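PDB 5AQ1: glucose-6-phosphate dehydrogenase, which catalyses the NADP-dependent oxidation of glucose 6-phosphate to 6-phosphogluconolactone, the entry step of the pentose phosphate pathway. Local coordinates for residues G257-I266 with S334-A345; R364-R372 with P486-P494. All coordinates share one frame; numbering follows the deposited sequence.

Contacts 1 and 2 have centres about 15 Å apart and meet in the mixed sheet of the C-terminal domain, where strands 344-349 and 361-366 are neighbours. Two probable hydrogen bonds join them: Ala345 N to Ala365 O at 3.0 Å, and Thr343 OG1 to Tyr487 OH at 2.7 Å. The packing of Phe344 CB on Tyr487 CE1 (3.5 Å) adds to the seam. Both contacts approach the substrate: the Phe260 side chain of contact 1 comes within about 5 Å of glucose 6-phosphate, whereas Lys367 of contact 2 bonds to it directly. Tyr259 of contact 1 also touches the NADPH, so this region borders both ligand pockets.

Contact 1: residues G257-I266 with S334-A345; sequences GGYFDSIGII and SVPKGSHCPTFA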
loop_
_atom_site.group_PDB
_atom_site.type_symbol
_atom_site.label_atom_id
_atom_site.label_comp_id
_atom_site.label_asym_id
_atom_site.label_seq_id
_atom_site.Cartn_x
_atom_site.Cartn_y
_atom_site.Cartn_z
ATOM N N GLY B 257 6.853 42.226 31.416
ATOM C CA GLY B 257 6.326 42.441 32.761
ATOM C C GLY B 257 6.096 41.132 33.498
ATOM O O GLY B 257 5.295 41.076 34.433
ATOM N N GLY B 258 6.809 40.082 33.083
ATOM C CA GLY B 258 6.680 38.754 33.680
ATOM C C GLY B 258 5.395 38.031 33.320
ATOM O O GLY B 258 5.002 37.089 34.004
ATOM N N TYR B 259 4.741 38.463 32.244
ATOM C CA TYR B 259 3.492 37.850 31.795
ATOM C C TYR B 259 3.709 36.404 31.347
ATOM O O TYR B 259 2.831 35.552 31.507
ATOM C CB TYR B 259 2.897 38.668 30.647
ATOM C CG TYR B 259 1.609 38.111 30.080
ATOM C CD1 TYR B 259 0.475 37.975 30.880
ATOM C CD2 TYR B 259 1.521 37.731 28.741
ATOM C CE1 TYR B 259 -0.710 37.470 30.366
ATOM C CE2 TYR B 259 0.341 37.227 28.216
ATOM C CZ TYR B 259 -0.773 37.099 29.030
ATOM O OH TYR B 259 -1.950 36.599 28.511
ATOM N N PHE B 260 4.886 36.140 30.788
ATOM C CA PHE B 260 5.234 34.821 30.272
ATOM C C PHE B 260 5.464 33.782 31.377
ATOM O O PHE B 260 5.224 32.593 31.166
ATOM C CB PHE B 260 6.483 34.936 29.392
ATOM C CG PHE B 260 6.816 33.684 28.639
ATOM C CD1 PHE B 260 6.261 33.438 27.390
ATOM C CD2 PHE B 260 7.697 32.750 29.173
ATOM C CE1 PHE B 260 6.572 32.281 26.691
ATOM C CE2 PHE B 260 8.011 31.594 28.479
ATOM C CZ PHE B 260 7.448 31.358 27.237
ATOM N N ASP B 261 5.910 34.227 32.551
ATOM C CA ASP B 261 6.320 33.309 33.621
ATOM C C ASP B 261 5.229 32.336 34.067
ATOM O O ASP B 261 5.510 31.168 34.347
ATOM C CB ASP B 261 6.824 34.086 34.835
ATOM C CG ASP B 261 7.528 33.197 35.839
ATOM O OD1 ASP B 261 8.571 32.613 35.478
ATOM O OD2 ASP B 261 7.037 33.082 36.983
ATOM N N SER B 262 3.994 32.821 34.141
ATOM C CA SER B 262 2.869 31.983 34.538
ATOM C C SER B 262 2.335 31.141 33.379
ATOM O O SER B 262 1.501 30.269 33.595
ATOM C CB SER B 262 1.743 32.847 35.110
ATOM O OG SER B 262 1.299 33.802 34.158
ATOM N N ILE B 263 2.817 31.396 32.162
ATOM C CA ILE B 263 2.320 30.721 30.964
ATOM C C ILE B 263 3.286 29.632 30.492
ATOM O O ILE B 263 2.924 28.452 30.458
ATOM C CB ILE B 263 2.052 31.739 29.829
ATOM C CG1 ILE B 263 1.028 32.776 30.294
ATOM C CG2 ILE B 263 1.525 31.045 28.579
ATOM C CD1 ILE B 263 0.875 33.963 29.368
ATOM N N GLY B 264 4.505 30.023 30.125
ATOM C CA GLY B 264 5.507 29.075 29.627
ATOM C C GLY B 264 5.333 28.762 28.151
ATOM O O GLY B 264 4.299 29.067 27.559
ATOM N N ILE B 265 6.353 28.145 27.561
ATOM C CA ILE B 265 6.383 27.900 26.112
ATOM C C ILE B 265 5.326 26.891 25.643
ATOM O O ILE B 265 4.854 26.967 24.509
ATOM C CB ILE B 265 7.799 27.460 25.640
ATOM C CG1 ILE B 265 7.946 27.557 24.114
ATOM C CG2 ILE B 265 8.130 26.045 26.110
ATOM C CD1 ILE B 265 7.881 28.967 23.571
ATOM N N ILE B 266 4.958 25.952 26.506
ATOM C CA ILE B 266 3.983 24.928 26.136
ATOM C C ILE B 266 2.599 25.553 25.981
ATOM O O ILE B 266 1.924 25.334 24.976
ATOM C CB ILE B 266 3.944 23.770 27.154
ATOM C CG1 ILE B 266 5.286 23.031 27.160
ATOM C CG2 ILE B 266 2.829 22.791 26.809
ATOM C CD1 ILE B 266 5.504 22.141 28.362
ATOM N N SER B 334 10.808 41.000 36.530
ATOM C CA SER B 334 9.427 40.575 36.766
ATOM C C SER B 334 9.225 39.068 36.987
ATOM O O SER B 334 8.088 38.632 37.176
ATOM C CB SER B 334 8.551 41.020 35.598
ATOM O OG SER B 334 8.707 42.402 35.344
ATOM N N VAL B 335 10.297 38.273 36.960
ATOM C CA VAL B 335 10.175 36.825 37.180
ATOM C C VAL B 335 10.755 36.429 38.546
ATOM O O VAL B 335 11.840 36.887 38.906
ATOM C CB VAL B 335 10.826 35.990 36.040
ATOM C CG1 VAL B 335 10.520 36.606 34.683
ATOM C CG2 VAL B 335 12.331 35.837 36.219
ATOM N N PRO B 336 10.030 35.588 39.317
ATOM C CA PRO B 336 10.571 35.087 40.587
ATOM C C PRO B 336 11.875 34.334 40.384
ATOM O O PRO B 336 12.142 33.836 39.292
ATOM C CB PRO B 336 9.481 34.140 41.098
ATOM C CG PRO B 336 8.234 34.599 40.436
ATOM C CD PRO B 336 8.650 35.119 39.093
ATOM N N LYS B 337 12.669 34.240 41.440
ATOM C CA LYS B 337 14.056 33.808 41.305
ATOM C C LYS B 337 14.214 32.302 41.079
ATOM O O LYS B 337 15.183 31.874 40.444
ATOM C CB LYS B 337 14.863 34.254 42.526
ATOM C CG LYS B 337 16.135 34.995 42.163
ATOM C CD LYS B 337 16.615 35.850 43.314
ATOM C CE LYS B 337 17.709 36.788 42.854
ATOM N NZ LYS B 337 18.521 37.232 44.009
ATOM N N GLY B 338 13.269 31.509 41.585
ATOM C CA GLY B 338 13.311 30.053 41.423
ATOM C C GLY B 338 12.289 29.530 40.431
ATOM O O GLY B 338 11.698 28.468 40.644
ATOM N N SER B 339 12.093 30.264 39.338
ATOM C CA SER B 339 11.070 29.928 38.355
ATOM C C SER B 339 11.440 28.673 37.571
ATOM O O SER B 339 12.583 28.529 37.135
ATOM C CB SER B 339 10.867 31.095 37.387
ATOM O OG SER B 339 9.882 30.790 36.417
ATOM N N HIS B 340 10.464 27.777 37.396
ATOM C CA HIS B 340 10.622 26.599 36.534
ATOM C C HIS B 340 10.154 26.907 35.115
ATOM O O HIS B 340 10.140 26.014 34.268
ATOM C CB HIS B 340 9.788 25.393 37.013
ATOM C CG HIS B 340 9.736 25.210 38.498
ATOM N ND1 HIS B 340 10.817 24.781 39.238
ATOM C CD2 HIS B 340 8.712 25.353 39.374
ATOM C CE1 HIS B 340 10.469 24.694 40.511
ATOM N NE2 HIS B 340 9.197 25.036 40.620
ATOM N N CYS B 341 9.743 28.146 34.853
ATOM C CA CYS B 341 9.088 28.458 33.592
ATOM C C CYS B 341 9.982 28.121 32.403
ATOM O O CYS B 341 11.080 28.668 32.269
ATOM C CB CYS B 341 8.678 29.924 33.523
ATOM S SG CYS B 341 7.714 30.293 32.044
ATOM N N PRO B 342 9.515 27.211 31.538
ATOM C CA PRO B 342 10.303 26.846 30.377
ATOM C C PRO B 342 10.133 27.837 29.229
ATOM O O PRO B 342 9.006 28.199 28.875
ATOM C CB PRO B 342 9.733 25.482 29.995
ATOM C CG PRO B 342 8.302 25.555 30.404
ATOM C CD PRO B 342 8.243 26.465 31.601
ATOM N N THR B 343 11.255 28.270 28.664
ATOM C CA THR B 343 11.265 29.062 27.438
ATOM C C THR B 343 11.529 28.169 26.219
ATOM O O THR B 343 11.429 28.630 25.081
ATOM C CB THR B 343 12.326 30.180 27.503
ATOM O OG1 THR B 343 13.638 29.608 27.597
ATOM C CG2 THR B 343 12.080 31.082 28.706
ATOM N N PHE B 344 11.855 26.897 26.474
ATOM C CA PHE B 344 12.175 25.919 25.434
ATOM C C PHE B 344 11.599 24.549 25.807
ATOM O O PHE B 344 11.611 24.163 26.978
ATOM C CB PHE B 344 13.694 25.822 25.274
ATOM C CG PHE B 344 14.146 24.773 24.294
ATOM C CD1 PHE B 344 14.302 23.449 24.691
ATOM C CD2 PHE B 344 14.438 25.109 22.978
ATOM C CE1 PHE B 344 14.724 22.484 23.792
ATOM C CE2 PHE B 344 14.862 24.144 22.075
ATOM C CZ PHE B 344 15.004 22.830 22.480
ATOM N N ALA B 345 11.104 23.812 24.815
ATOM C CA ALA B 345 10.584 22.467 25.055
ATOM C C ALA B 345 10.594 21.607 23.795
ATOM O O ALA B 345 10.148 22.053 22.741
ATOM C CB ALA B 345 9.175 22.545 25.614
#
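Ser339 OG donates to Asp261 OD1, one of two hydrogen bonds between 257-266 and 334-345; the modelled separation of 2.4 Å is too short to take literally, so the pairing is clearer than its length. The same hydroxyl accepts Cys341 N at 3.1 Å, an ST turn that ties the serine to its own loop, while Asp261 OD1 is also hydrogen-bonded to Tyr329 OH. The second link is backbone: Ile265 N to Pro342 O, 3.0 Å with an N-H...O angle of 149°.

A sulfur-aromatic contact lies between the two bonds along the chain. With SG anti to the backbone N (chi1 -174°), Cys341 reaches in toward Phe260. Its sulfur is 4.7 Å from the ring centroid and 59° off the normal, an oblique sulfur-aromatic approach. Pro342 O instead meets the edge of that ring, 3.6 Å from Phe260 CE2.

Apolar and close backbone packing completes the interface. Ile265 turns its CG2 branch to Ala345 CB (3.7 Å) and also touches Pro342 CB, whereas its CG1 branch passes Thr343 O. At the far end Ser334 packs against the backbone of Gly257 and Gly258, and the CA atoms of Gly258 and Ser334 are 4.5 Å apart.

The contact thus joins the beginning of the helix containing Ile265 and Ile266, and the chain before it, to the loop running into strand 344-349. Thr343 and Phe344 both face Gly316 of strand 313-319 in a classic beta bulge, Leu315 of that strand packs on Pro342 and Ala345, and Ile266 is met by Tyr470, Leu473, Leu474 and Ile477 of helix 460-479.

Contact 2: residues R364-R372 with P486-P494; sequences RAGKALEER and PYAAGSCGP. With BG6 (6-O-phosphono-beta-D-glucopyranose), chain F.
Gly490 N reaches Ala368 O from above the carbonyl plane, 63° out of it, rather than from a lone-pair direction. The bond is nevertheless 3.0 Å long and fairly straight, with an N-H...O angle of 157°. Its donor belongs to a type II beta turn, Ala488 to Ser491, closed by Ser491 N on Ala488 O and carrying glycine at its third position, where the positive phi calls for that residue. The turn follows strand 484-488, outermost in the mixed sheet of this chain, and meets the chain just beyond strand 361-366.

A second bond grips the carbonyl one residue earlier. Tyr487 OH donates to Lys367 O at 2.7 Å, with the acceptor at the ring edge and in its plane. Two successive carbonyls are therefore held by 486-494, and Ala368 O is further approached by Ala489 CA in a CA-H...O contact. Leu369 CA makes another with Ser491 O, at 3.3 Å. Apolar contacts are few: the methyls of Ala368 and Ala489 touch at 3.8 Å, and Leu369 CD2 meets Tyr487 CE2 obliquely to the ring.

The residue whose carbonyl takes the Tyr487 bond, Lys367, also binds the substrate. It leaves the backbone away from 486-494, and its extended chain bends at chi4 (-86°) to bring NZ to both O4 and O3 of glucose 6-phosphate, each at 2.9 Å, while Glu249 forms a salt bridge with the same nitrogen. Arg372, farther along, presents a guanidinium edge to the phosphate.

Beside the contact of Cys492 SG with Glu370 CG, one water donates to Glu370 OE2 at 2.9 Å and to Cys492 O at 2.8 Å.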
loop_
_atom_site.group_PDB
_atom_site.type_symbol
_atom_site.label_atom_id
_atom_site.label_comp_id
_atom_site.label_asym_id
_atom_site.label_seq_id
_atom_site.Cartn_x
_atom_site.Cartn_y
_atom_site.Cartn_z
ATOM N N ARG B 364 8.795 20.837 18.767
ATOM C CA ARG B 364 9.747 21.683 19.479
ATOM C C ARG B 364 9.472 23.170 19.284
ATOM O O ARG B 364 9.052 23.614 18.215
ATOM C CB ARG B 364 11.192 21.326 19.117
ATOM C CG ARG B 364 11.507 21.364 17.638
ATOM C CD ARG B 364 12.939 20.931 17.400
ATOM N NE ARG B 364 13.369 21.288 16.054
ATOM C CZ ARG B 364 14.629 21.512 15.689
ATOM N NH1 ARG B 364 15.627 21.420 16.565
ATOM N NH2 ARG B 364 14.890 21.843 14.430
ATOM N N ALA B 365 9.703 23.926 20.352
ATOM C CA ALA B 365 9.404 25.346 20.384
ATOM C C ALA B 365 10.317 26.017 21.394
ATOM O O ALA B 365 10.441 25.556 22.529
ATOM C CB ALA B 365 7.946 25.566 20.760
ATOM N N GLY B 366 10.966 27.096 20.979
ATOM C CA GLY B 366 11.845 27.833 21.873
ATOM C C GLY B 366 12.001 29.291 21.501
ATOM O O GLY B 366 11.927 29.654 20.327
ATOM N N LYS B 367 12.201 30.120 22.521
ATOM C CA LYS B 367 12.565 31.521 22.344
ATOM C C LYS B 367 14.043 31.675 22.696
ATOM O O LYS B 367 14.643 30.773 23.289
ATOM C CB LYS B 367 11.689 32.415 23.226
ATOM C CG LYS B 367 10.239 32.506 22.760
ATOM C CD LYS B 367 9.392 33.370 23.687
ATOM C CE LYS B 367 7.940 33.451 23.229
ATOM N NZ LYS B 367 7.695 34.528 22.226
ATOM N N ALA B 368 14.627 32.809 22.315
ATOM C CA ALA B 368 16.055 33.072 22.518
ATOM C C ALA B 368 16.945 32.005 21.869
ATOM O O ALA B 368 17.895 31.516 22.486
ATOM C CB ALA B 368 16.366 33.205 24.005
ATOM N N LEU B 369 16.639 31.664 20.618
ATOM C CA LEU B 369 17.413 30.679 19.861
ATOM C C LEU B 369 18.211 31.347 18.729
ATOM O O LEU B 369 18.181 32.567 18.587
ATOM C CB LEU B 369 16.477 29.597 19.314
ATOM C CG LEU B 369 15.800 28.702 20.355
ATOM C CD1 LEU B 369 14.805 27.778 19.673
ATOM C CD2 LEU B 369 16.819 27.890 21.142
ATOM N N GLU B 370 18.931 30.549 17.939
ATOM C CA GLU B 370 19.792 31.088 16.866
ATOM C C GLU B 370 19.064 31.713 15.671
ATOM O O GLU B 370 19.660 32.499 14.937
ATOM C CB GLU B 370 20.828 30.068 16.343
ATOM C CG GLU B 370 20.598 28.587 16.616
ATOM C CD GLU B 370 19.306 28.036 16.048
ATOM O OE1 GLU B 370 19.265 27.698 14.847
ATOM O OE2 GLU B 370 18.340 27.904 16.822
ATOM N N GLU B 371 17.801 31.362 15.459
ATOM C CA GLU B 371 17.063 31.885 14.310
ATOM C C GLU B 371 15.565 31.965 14.562
ATOM O O GLU B 371 15.046 31.388 15.517
ATOM C CB GLU B 371 17.333 31.024 13.062
ATOM C CG GLU B 371 16.900 29.563 13.181
ATOM C CD GLU B 371 17.077 28.766 11.894
ATOM O OE1 GLU B 371 17.456 29.353 10.859
ATOM O OE2 GLU B 371 16.832 27.537 11.914
ATOM N N ARG B 372 14.884 32.696 13.689
ATOM C CA ARG B 372 13.436 32.675 13.624
ATOM C C ARG B 372 13.040 31.627 12.594
ATOM O O ARG B 372 13.499 31.673 11.453
ATOM C CB ARG B 372 12.897 34.045 13.218
ATOM C CG ARG B 372 11.384 34.085 13.064
ATOM C CD ARG B 372 10.828 35.477 13.325
ATOM N NE ARG B 372 9.372 35.508 13.186
ATOM C CZ ARG B 372 8.713 35.672 12.038
ATOM N NH1 ARG B 372 9.361 35.829 10.885
ATOM N NH2 ARG B 372 7.385 35.680 12.045
ATOM N N PRO B 486 19.413 24.815 31.456
ATOM C CA PRO B 486 19.821 26.117 30.959
ATOM C C PRO B 486 20.381 26.043 29.541
ATOM O O PRO B 486 20.901 25.008 29.132
ATOM C CB PRO B 486 20.909 26.535 31.946
ATOM C CG PRO B 486 21.522 25.252 32.376
ATOM C CD PRO B 486 20.402 24.248 32.391
ATOM N N TYR B 487 20.240 27.141 28.804
ATOM C CA TYR B 487 20.887 27.316 27.507
ATOM C C TYR B 487 21.097 28.805 27.252
ATOM O O TYR B 487 20.250 29.626 27.600
ATOM C CB TYR B 487 20.062 26.680 26.385
ATOM C CG TYR B 487 18.724 27.335 26.110
ATOM C CD1 TYR B 487 17.616 27.061 26.908
ATOM C CD2 TYR B 487 18.559 28.205 25.035
ATOM C CE1 TYR B 487 16.387 27.647 26.653
ATOM C CE2 TYR B 487 17.332 28.793 24.769
ATOM C CZ TYR B 487 16.249 28.510 25.582
ATOM O OH TYR B 487 15.028 29.099 25.333
ATOM N N ALA B 488 22.237 29.156 26.665
ATOM C CA ALA B 488 22.548 30.558 26.413
ATOM C C ALA B 488 21.646 31.088 25.313
ATOM O O ALA B 488 21.416 30.409 24.312
ATOM C CB ALA B 488 24.006 30.720 26.022
ATOM N N ALA B 489 21.122 32.295 25.507
ATOM C CA ALA B 489 20.340 32.955 24.467
ATOM C C ALA B 489 21.182 33.057 23.199
ATOM O O ALA B 489 22.381 33.332 23.264
ATOM C CB ALA B 489 19.896 34.335 24.923
ATOM N N GLY B 490 20.559 32.795 22.054
ATOM C CA GLY B 490 21.264 32.799 20.778
ATOM C C GLY B 490 21.846 31.451 20.394
ATOM O O GLY B 490 22.174 31.235 19.229
ATOM N N SER B 491 21.980 30.544 21.363
ATOM C CA SER B 491 22.415 29.173 21.087
ATOM C C SER B 491 21.277 28.367 20.455
ATOM O O SER B 491 20.166 28.870 20.295
ATOM C CB SER B 491 22.885 28.493 22.378
ATOM O OG SER B 491 21.791 28.193 23.229
ATOM N N CYS B 492 21.557 27.113 20.112
ATOM C CA CYS B 492 20.554 26.224 19.525
ATOM C C CYS B 492 19.667 25.541 20.575
ATOM O O CYS B 492 18.789 24.750 20.222
ATOM C CB CYS B 492 21.237 25.158 18.659
ATOM S SG CYS B 492 22.227 25.821 17.297
ATOM N N GLY B 493 19.886 25.847 21.855
ATOM C CA GLY B 493 19.143 25.219 22.946
ATOM C C GLY B 493 20.026 24.265 23.726
ATOM O O GLY B 493 21.216 24.145 23.434
ATOM N N PRO B 494 19.451 23.572 24.725
ATOM C CA PRO B 494 20.243 22.611 25.498
ATOM C C PRO B 494 20.716 21.439 24.632
ATOM O O PRO B 494 19.989 20.999 23.741
ATOM C CB PRO B 494 19.277 22.131 26.596
ATOM C CG PRO B 494 18.041 22.962 26.474
ATOM C CD PRO B 494 18.027 23.549 25.098
HETATM C C1 BG6 F . 1.885 34.519 19.926
HETATM C C2 BG6 F . 2.647 34.083 21.176
HETATM O O1 BG6 F . 0.621 33.846 19.855
HETATM O O5 BG6 F . 2.651 34.201 18.760
HETATM C C3 BG6 F . 4.010 34.757 21.199
HETATM O O2 BG6 F . 1.910 34.420 22.355
HETATM C C4 BG6 F . 4.744 34.406 19.915
HETATM O O3 BG6 F . 4.783 34.343 22.330
HETATM C C5 BG6 F . 3.920 34.861 18.718
HETATM O O4 BG6 F . 6.030 35.029 19.916
HETATM C C6 BG6 F . 4.634 34.557 17.404
HETATM O O6 BG6 F . 3.773 34.811 16.293
HETATM P P BG6 F . 4.382 34.903 14.807
HETATM O O1P BG6 F . 5.134 33.606 14.618
HETATM O O2P BG6 F . 3.179 35.018 13.913
HETATM O O3P BG6 F . 5.252 36.136 14.860
HETATM O O HOH W 1 17.475 25.392 17.867
#